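Nascent polypeptide-associated complex subunit alpha-like UBA domain-containing protein (Chaetomium thermophilum, PDB 5NNP) binds an N-terminal acetyltransferase, probably the NatA complex, through its C-terminal HYPK-type UBA domain, the part present here, and is thought to regulate its activity. Local coordinates at residues 9-14 / 20-25; 27-32 / 37-42. All blocks are in the same frame, centred on the assembly; numbering follows the deposited sequence.

Contact 1 of 2, residues 9-14 / 20-25; sequences ADVNLL and LSKAKA
Leu20 meets Leu14 through the backbone, just before helix 22-30 begins. Leu20 N lies 4.1 Å from Leu14 O, and the two are not hydrogen-bonded. The Leu20 side chain starts toward helix 8-18, and beyond the two segments it also touches Tyr43 of helix 36-43, so an apolar residue suits this place at the partly exposed border of the core. Ser21 then takes the N-cap position. With chi1 at 66°, Ser21 OG turns back to accept from Lys24 N at 3.0 Å, and the 163° angle at the hydrogen makes a nearly straight bond to an amide of the first turn. Lys22 opens the helix proper at the exposed border of the contact. Lys22 CG rests against Val11 CG1 at 3.6 Å, and the two side chains cross at about a right angle. Beyond CG the lysine chain runs extended, so its methylenes can cover the valine while the ammonium group stays at the surface. Val11 offers CG1 because that methyl stands opposite its own backbone N (chi1 169°). This is the first helix pair of the three-helix UBA fold, and its close approach is consistent with a small residue one turn further on. Ala25 is that residue: its CA comes within 5.8 Å of the Leu14 CA. Ala25 CB lies 3.8 Å from Leu14 CB and 4.0 Å from Val11 O, so the methyl lies against both the Leu14 side chain and the backbone of helix 8-18. Leu14 CD2 meanwhile comes to 3.7 Å from Ala25 O, and the Leu14 side chain continues onto Leu29 and Met40.

Contact 2 of 2, residues 27-32 / 37-42; sequences ELLKAH and IKAMKA
The end of helix 22-30 and the turn after it come up to helix 36-43 at His32 and Ala39, whose CA atoms lie 5.7 Å apart. This is the second helix pair of the compact three-helix UBA bundle, and no hydrogen bond crosses between the segments; the contact is made by packing of side chains against each other and against the backbone of helix 36-43. His32 contributes the most. Its CG stands opposite its carbonyl carbon (chi1 -68°), and chi2 near -91° turns the imidazole so that one face lies over the backbone of helix 36-43. Ala39 CA makes a CH-pi contact with that face, 3.9 Å from the centroid of the His32 ring and 18° off the normal. Lys38 O lies over the same face, offset toward the rim. A flat ring suits this position because it can lie against a helix whose alanine has only a methyl to interpose.

That methyl also receives both leucines. Leu28 brings CG to 4.0 Å from Ala39 CB, while Leu29 CD2 reaches Ala39 CB at 4.2 Å; branched apolar chains cover a small residue well from neighbouring positions. Leu29 is buried and extends on to helix 8-18, and Leu28 touches Tyr43.

Lys38 runs past the ring at about a right angle, its chain extended. Lys38 CE lies in the ring plane at the edge, 3.5 Å from His32 ND1, so its aliphatic part passes along the ND1 edge of the imidazole while the amino group can remain in solvent. Lys38 NZ is 4.0 Å from His32 ND1, and its charge would tend to disfavour protonation of the histidine. On another part of the ring, Ala42 CB approaches obliquely, near CE1 and NE2.

How the contacts relate
Contact 1 precedes contact 2 along the chain, and their centres lie about 10 Å apart. Helix 22-30 serves both: its first turn faces helix 8-18, and its last turn, with the residues after it, faces helix 36-43. Leu29 joins the two, Leu29 CG lying 3.4 Å from Leu14 CD2, while Leu13 CD2 meets Met40 CE at 3.9 Å between the first and third helices. All three helices thus close on one small core within the UBA domain. Helices 8-18 and 36-43 also face the N-terminal acetyltransferase-like chain: Asp10 forms a salt bridge with Lys730 of that chain, and Met40 packs on its Val734, consistent with a domain that docks through these helices.

Contact 1 of 2, residues 9-14 / 20-25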
ATOM      1  N   ALA C   9       4.394 -29.228 -32.243  1.00 63.99           N
ATOM      2  CA  ALA C   9       4.135 -30.185 -31.166  1.00 62.73           C
ATOM      3  C   ALA C   9       4.805 -29.733 -29.869  1.00 57.16           C
ATOM      4  O   ALA C   9       4.261 -29.935 -28.793  1.00 59.32           O
ATOM      5  CB  ALA C   9       4.606 -31.580 -31.550  1.00 61.19           C
ATOM      6  N   ASP C  10       5.975 -29.114 -29.965  1.00 56.30           N
ATOM      7  CA  ASP C  10       6.640 -28.596 -28.769  1.00 63.81           C
ATOM      8  C   ASP C  10       5.820 -27.482 -28.131  1.00 65.40           C
ATOM      9  O   ASP C  10       5.664 -27.429 -26.904  1.00 67.76           O
ATOM     10  CB  ASP C  10       8.042 -28.073 -29.089  1.00 65.09           C
ATOM     11  CG  ASP C  10       9.044 -29.181 -29.345  1.00 69.69           C
ATOM     12  OD1 ASP C  10       8.842 -30.319 -28.864  1.00 69.09           O
ATOM     13  OD2 ASP C  10      10.052 -28.898 -30.025  1.00 76.72           O
ATOM     14  N   VAL C  11       5.310 -26.588 -28.974  1.00 57.25           N
ATOM     15  CA  VAL C  11       4.494 -25.475 -28.513  1.00 50.90           C
ATOM     16  C   VAL C  11       3.229 -25.977 -27.803  1.00 52.77           C
ATOM     17  O   VAL C  11       2.818 -25.426 -26.778  1.00 48.12           O
ATOM     18  CB  VAL C  11       4.099 -24.551 -29.695  1.00 51.22           C
ATOM     19  CG1 VAL C  11       3.024 -23.548 -29.274  1.00 48.15           C
ATOM     20  CG2 VAL C  11       5.319 -23.834 -30.236  1.00 51.65           C
ATOM     21  N   ASN C  12       2.614 -27.019 -28.357  1.00 48.49           N
ATOM     22  CA  ASN C  12       1.424 -27.600 -27.748  1.00 55.81           C
ATOM     23  C   ASN C  12       1.754 -28.344 -26.464  1.00 55.11           C
ATOM     24  O   ASN C  12       0.923 -28.441 -25.561  1.00 56.82           O
ATOM     25  CB  ASN C  12       0.718 -28.537 -28.724  1.00 53.63           C
ATOM     26  CG  ASN C  12       0.104 -27.796 -29.893  1.00 64.91           C
ATOM     27  OD1 ASN C  12      -0.090 -26.581 -29.837  1.00 63.18           O
ATOM     28  ND2 ASN C  12      -0.206 -28.523 -30.963  1.00 74.09           N
ATOM     29  N   LEU C  13       2.972 -28.867 -26.390  1.00 49.59           N
ATOM     30  CA  LEU C  13       3.414 -29.571 -25.202  1.00 56.28           C
ATOM     31  C   LEU C  13       3.602 -28.578 -24.063  1.00 60.67           C
ATOM     32  O   LEU C  13       3.105 -28.794 -22.963  1.00 63.87           O
ATOM     33  CB  LEU C  13       4.709 -30.334 -25.460  1.00 52.91           C
ATOM     34  CG  LEU C  13       5.263 -31.064 -24.230  1.00 53.32           C
ATOM     35  CD1 LEU C  13       4.461 -32.320 -23.915  1.00 52.16           C
ATOM     36  CD2 LEU C  13       6.740 -31.392 -24.420  1.00 52.46           C
ATOM     37  N   LEU C  14       4.310 -27.486 -24.332  1.00 57.77           N
ATOM     38  CA  LEU C  14       4.508 -26.452 -23.316  1.00 56.58           C
ATOM     39  C   LEU C  14       3.190 -25.812 -22.895  1.00 55.14           C
ATOM     40  O   LEU C  14       3.009 -25.471 -21.724  1.00 50.64           O
ATOM     41  CB  LEU C  14       5.469 -25.373 -23.813  1.00 51.24           C
ATOM     42  CG  LEU C  14       6.957 -25.654 -23.601  1.00 54.29           C
ATOM     43  CD1 LEU C  14       7.394 -26.886 -24.355  1.00 56.82           C
ATOM     44  CD2 LEU C  14       7.760 -24.470 -24.054  1.00 60.65           C
ATOM     45  N   LEU C  20       0.758 -22.370 -20.389  1.00 57.71           N
ATOM     46  CA  LEU C  20       1.114 -21.094 -20.986  1.00 52.11           C
ATOM     47  C   LEU C  20       0.275 -20.787 -22.221  1.00 55.19           C
ATOM     48  O   LEU C  20      -0.231 -21.686 -22.878  1.00 54.36           O
ATOM     49  CB  LEU C  20       2.591 -21.089 -21.362  1.00 46.53           C
ATOM     50  CG  LEU C  20       3.552 -21.312 -20.202  1.00 48.05           C
ATOM     51  CD1 LEU C  20       4.970 -21.094 -20.664  1.00 47.91           C
ATOM     52  CD2 LEU C  20       3.223 -20.381 -19.068  1.00 36.40           C
ATOM     53  N   SER C  21       0.138 -19.506 -22.535  1.00 59.65           N
ATOM     54  CA  SER C  21      -0.472 -19.094 -23.789  1.00 58.89           C
ATOM     55  C   SER C  21       0.409 -19.559 -24.927  1.00 63.42           C
ATOM     56  O   SER C  21       1.617 -19.706 -24.751  1.00 63.14           O
ATOM     57  CB  SER C  21      -0.640 -17.577 -23.845  1.00 60.54           C
ATOM     58  OG  SER C  21       0.627 -16.931 -23.869  1.00 62.72           O
ATOM     59  N   LYS C  22      -0.187 -19.788 -26.090  1.00 64.64           N
ATOM     60  CA  LYS C  22       0.580 -20.197 -27.265  1.00 61.56           C
ATOM     61  C   LYS C  22       1.688 -19.167 -27.537  1.00 59.01           C
ATOM     62  O   LYS C  22       2.792 -19.531 -27.943  1.00 57.70           O
ATOM     63  CB  LYS C  22      -0.335 -20.367 -28.489  1.00 57.20           C
ATOM     64  CG  LYS C  22       0.211 -21.315 -29.547  1.00 61.64           C
ATOM     65  CD  LYS C  22      -0.683 -21.405 -30.780  1.00 68.81           C
ATOM     66  CE  LYS C  22       0.016 -22.135 -31.940  1.00 73.30           C
ATOM     67  NZ  LYS C  22      -0.806 -22.188 -33.200  1.00 82.41           N
ATOM     68  N   ALA C  23       1.403 -17.891 -27.272  1.00 54.79           N
ATOM     69  CA  ALA C  23       2.396 -16.835 -27.460  1.00 52.32           C
ATOM     70  C   ALA C  23       3.593 -16.996 -26.518  1.00 53.47           C
ATOM     71  O   ALA C  23       4.739 -16.975 -26.958  1.00 57.14           O
ATOM     72  CB  ALA C  23       1.765 -15.484 -27.261  1.00 52.57           C
ATOM     73  N   LYS C  24       3.324 -17.154 -25.226  1.00 48.36           N
ATOM     74  CA  LYS C  24       4.390 -17.278 -24.234  1.00 55.34           C
ATOM     75  C   LYS C  24       5.151 -18.599 -24.346  1.00 56.39           C
ATOM     76  O   LYS C  24       6.338 -18.669 -24.048  1.00 58.55           O
ATOM     77  CB  LYS C  24       3.826 -17.133 -22.818  1.00 54.95           C
ATOM     78  CG  LYS C  24       3.329 -15.738 -22.481  1.00 64.44           C
ATOM     79  CD  LYS C  24       4.454 -14.720 -22.587  1.00 75.09           C
ATOM     80  CE  LYS C  24       3.997 -13.336 -22.171  1.00 82.36           C
ATOM     81  NZ  LYS C  24       5.046 -12.313 -22.436  1.00 88.59           N
ATOM     82  N   ALA C  25       4.466 -19.651 -24.765  1.00 55.23           N
ATOM     83  CA  ALA C  25       5.111 -20.943 -24.886  1.00 53.86           C
ATOM     84  C   ALA C  25       6.106 -20.884 -26.030  1.00 59.18           C
ATOM     85  O   ALA C  25       7.231 -21.383 -25.931  1.00 59.23           O
ATOM     86  CB  ALA C  25       4.089 -22.028 -25.108  1.00 54.58           C
TER

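Contact 2 of 2, residues 27-32 / 37-42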
ATOM      1  N   GLU C  27       7.458 -18.056 -27.356  1.00 56.44           N
ATOM      2  CA  GLU C  27       8.492 -17.134 -26.942  1.00 60.69           C
ATOM      3  C   GLU C  27       9.533 -17.840 -26.066  1.00 62.40           C
ATOM      4  O   GLU C  27      10.731 -17.637 -26.251  1.00 63.03           O
ATOM      5  CB  GLU C  27       7.857 -15.958 -26.203  1.00 66.96           C
ATOM      6  CG  GLU C  27       8.826 -14.916 -25.727  1.00 79.38           C
ATOM      7  CD  GLU C  27       8.176 -13.929 -24.776  1.00 89.14           C
ATOM      8  OE1 GLU C  27       6.924 -13.898 -24.709  1.00 89.08           O
ATOM      9  OE2 GLU C  27       8.921 -13.193 -24.094  1.00 94.73           O
ATOM     10  N   LEU C  28       9.075 -18.677 -25.130  1.00 57.70           N
ATOM     11  CA  LEU C  28       9.984 -19.383 -24.227  1.00 51.90           C
ATOM     12  C   LEU C  28      10.836 -20.342 -25.032  1.00 52.85           C
ATOM     13  O   LEU C  28      12.050 -20.410 -24.848  1.00 59.39           O
ATOM     14  CB  LEU C  28       9.221 -20.134 -23.123  1.00 49.30           C
ATOM     15  CG  LEU C  28      10.034 -21.044 -22.172  1.00 49.09           C
ATOM     16  CD1 LEU C  28      11.091 -20.261 -21.434  1.00 45.68           C
ATOM     17  CD2 LEU C  28       9.155 -21.801 -21.162  1.00 44.73           C
ATOM     18  N   LEU C  29      10.190 -21.084 -25.923  1.00 48.51           N
ATOM     19  CA  LEU C  29      10.895 -21.985 -26.824  1.00 41.20           C
ATOM     20  C   LEU C  29      11.897 -21.250 -27.709  1.00 52.29           C
ATOM     21  O   LEU C  29      13.006 -21.744 -27.934  1.00 51.05           O
ATOM     22  CB  LEU C  29       9.904 -22.737 -27.695  1.00 45.36           C
ATOM     23  CG  LEU C  29       9.297 -23.970 -27.040  1.00 56.76           C
ATOM     24  CD1 LEU C  29       8.072 -24.470 -27.808  1.00 54.76           C
ATOM     25  CD2 LEU C  29      10.366 -25.044 -26.924  1.00 60.40           C
ATOM     26  N   LYS C  30      11.512 -20.075 -28.215  1.00 52.65           N
ATOM     27  CA  LYS C  30      12.401 -19.313 -29.089  1.00 59.18           C
ATOM     28  C   LYS C  30      13.598 -18.821 -28.272  1.00 62.03           C
ATOM     29  O   LYS C  30      14.692 -18.614 -28.799  1.00 69.85           O
ATOM     30  CB  LYS C  30      11.664 -18.138 -29.764  1.00 71.07           C
ATOM     31  CG  LYS C  30      12.429 -17.531 -30.963  1.00 82.50           C
ATOM     32  CD  LYS C  30      11.898 -16.158 -31.441  1.00 92.30           C
ATOM     33  CE  LYS C  30      12.881 -15.467 -32.422  1.00 78.86           C
ATOM     34  NZ  LYS C  30      12.431 -14.134 -32.946  1.00 76.07           N
ATOM     35  N   ALA C  31      13.385 -18.658 -26.974  1.00 59.59           N
ATOM     36  CA  ALA C  31      14.425 -18.198 -26.068  1.00 56.04           C
ATOM     37  C   ALA C  31      15.491 -19.262 -25.859  1.00 61.98           C
ATOM     38  O   ALA C  31      16.573 -18.981 -25.354  1.00 69.52           O
ATOM     39  CB  ALA C  31      13.814 -17.811 -24.750  1.00 46.65           C
ATOM     40  N   HIS C  32      15.177 -20.490 -26.243  1.00 56.29           N
ATOM     41  CA  HIS C  32      16.079 -21.604 -26.015  1.00 57.37           C
ATOM     42  C   HIS C  32      16.358 -22.352 -27.305  1.00 65.30           C
ATOM     43  O   HIS C  32      16.672 -23.543 -27.291  1.00 64.47           O
ATOM     44  CB  HIS C  32      15.500 -22.542 -24.960  1.00 53.90           C
ATOM     45  CG  HIS C  32      15.450 -21.940 -23.594  1.00 54.33           C
ATOM     46  ND1 HIS C  32      16.484 -22.068 -22.690  1.00 57.94           N
ATOM     47  CD2 HIS C  32      14.505 -21.188 -22.982  1.00 48.60           C
ATOM     48  CE1 HIS C  32      16.174 -21.429 -21.576  1.00 51.43           C
ATOM     49  NE2 HIS C  32      14.977 -20.888 -21.726  1.00 48.92           N
ATOM     50  N   ILE C  37      13.254 -29.396 -24.249  1.00 54.47           N
ATOM     51  CA  ILE C  37      13.787 -29.981 -23.026  1.00 50.86           C
ATOM     52  C   ILE C  37      14.654 -28.972 -22.289  1.00 59.41           C
ATOM     53  O   ILE C  37      14.691 -28.958 -21.056  1.00 62.62           O
ATOM     54  CB  ILE C  37      14.607 -31.239 -23.306  1.00 60.32           C
ATOM     55  CG1 ILE C  37      13.744 -32.290 -24.003  1.00 65.09           C
ATOM     56  CG2 ILE C  37      15.193 -31.808 -22.012  1.00 59.07           C
ATOM     57  CD1 ILE C  37      14.478 -33.581 -24.243  1.00 67.81           C
ATOM     58  N   LYS C  38      15.342 -28.116 -23.038  1.00 56.25           N
ATOM     59  CA  LYS C  38      16.123 -27.068 -22.406  1.00 58.14           C
ATOM     60  C   LYS C  38      15.172 -26.020 -21.825  1.00 64.25           C
ATOM     61  O   LYS C  38      15.332 -25.587 -20.678  1.00 69.72           O
ATOM     62  CB  LYS C  38      17.106 -26.438 -23.393  1.00 57.53           C
ATOM     63  CG  LYS C  38      18.129 -25.527 -22.743  1.00 61.35           C
ATOM     64  CD  LYS C  38      18.843 -24.674 -23.784  1.00 74.15           C
ATOM     65  CE  LYS C  38      19.657 -23.564 -23.130  1.00 79.57           C
ATOM     66  NZ  LYS C  38      20.195 -22.627 -24.148  1.00 85.71           N
ATOM     67  N   ALA C  39      14.166 -25.630 -22.601  1.00 61.80           N
ATOM     68  CA  ALA C  39      13.227 -24.598 -22.151  1.00 57.62           C
ATOM     69  C   ALA C  39      12.446 -25.026 -20.896  1.00 58.25           C
ATOM     70  O   ALA C  39      12.317 -24.251 -19.951  1.00 61.12           O
ATOM     71  CB  ALA C  39      12.267 -24.229 -23.276  1.00 49.32           C
ATOM     72  N   MET C  40      11.933 -26.254 -20.886  1.00 53.56           N
ATOM     73  CA  MET C  40      11.187 -26.759 -19.731  1.00 49.44           C
ATOM     74  C   MET C  40      12.050 -26.849 -18.467  1.00 56.86           C
ATOM     75  O   MET C  40      11.588 -26.553 -17.364  1.00 54.84           O
ATOM     76  CB  MET C  40      10.589 -28.139 -20.034  1.00 56.82           C
ATOM     77  CG  MET C  40       9.404 -28.137 -21.000  1.00 59.53           C
ATOM     78  SD  MET C  40       8.648 -29.768 -21.145  1.00 54.07           S
ATOM     79  CE  MET C  40       9.805 -30.619 -22.205  1.00 47.63           C
ATOM     80  N   LYS C  41      13.302 -27.265 -18.624  1.00 58.58           N
ATOM     81  CA  LYS C  41      14.203 -27.355 -17.483  1.00 56.28           C
ATOM     82  C   LYS C  41      14.519 -25.964 -16.918  1.00 60.34           C
ATOM     83  O   LYS C  41      14.613 -25.781 -15.706  1.00 61.16           O
ATOM     84  CB  LYS C  41      15.494 -28.073 -17.876  1.00 55.27           C
ATOM     85  CG  LYS C  41      15.350 -29.566 -18.120  1.00 57.14           C
ATOM     86  CD  LYS C  41      16.721 -30.182 -18.352  1.00 55.79           C
ATOM     87  CE  LYS C  41      16.691 -31.692 -18.328  1.00 59.21           C
ATOM     88  NZ  LYS C  41      18.076 -32.216 -18.237  1.00 66.12           N
ATOM     89  N   ALA C  42      14.683 -24.987 -17.807  1.00 58.64           N
ATOM     90  CA  ALA C  42      15.001 -23.617 -17.406  1.00 52.90           C
ATOM     91  C   ALA C  42      13.846 -22.984 -16.636  1.00 48.88           C
ATOM     92  O   ALA C  42      14.038 -22.372 -15.583  1.00 43.40           O
ATOM     93  CB  ALA C  42      15.345 -22.776 -18.632  1.00 41.24           C
TER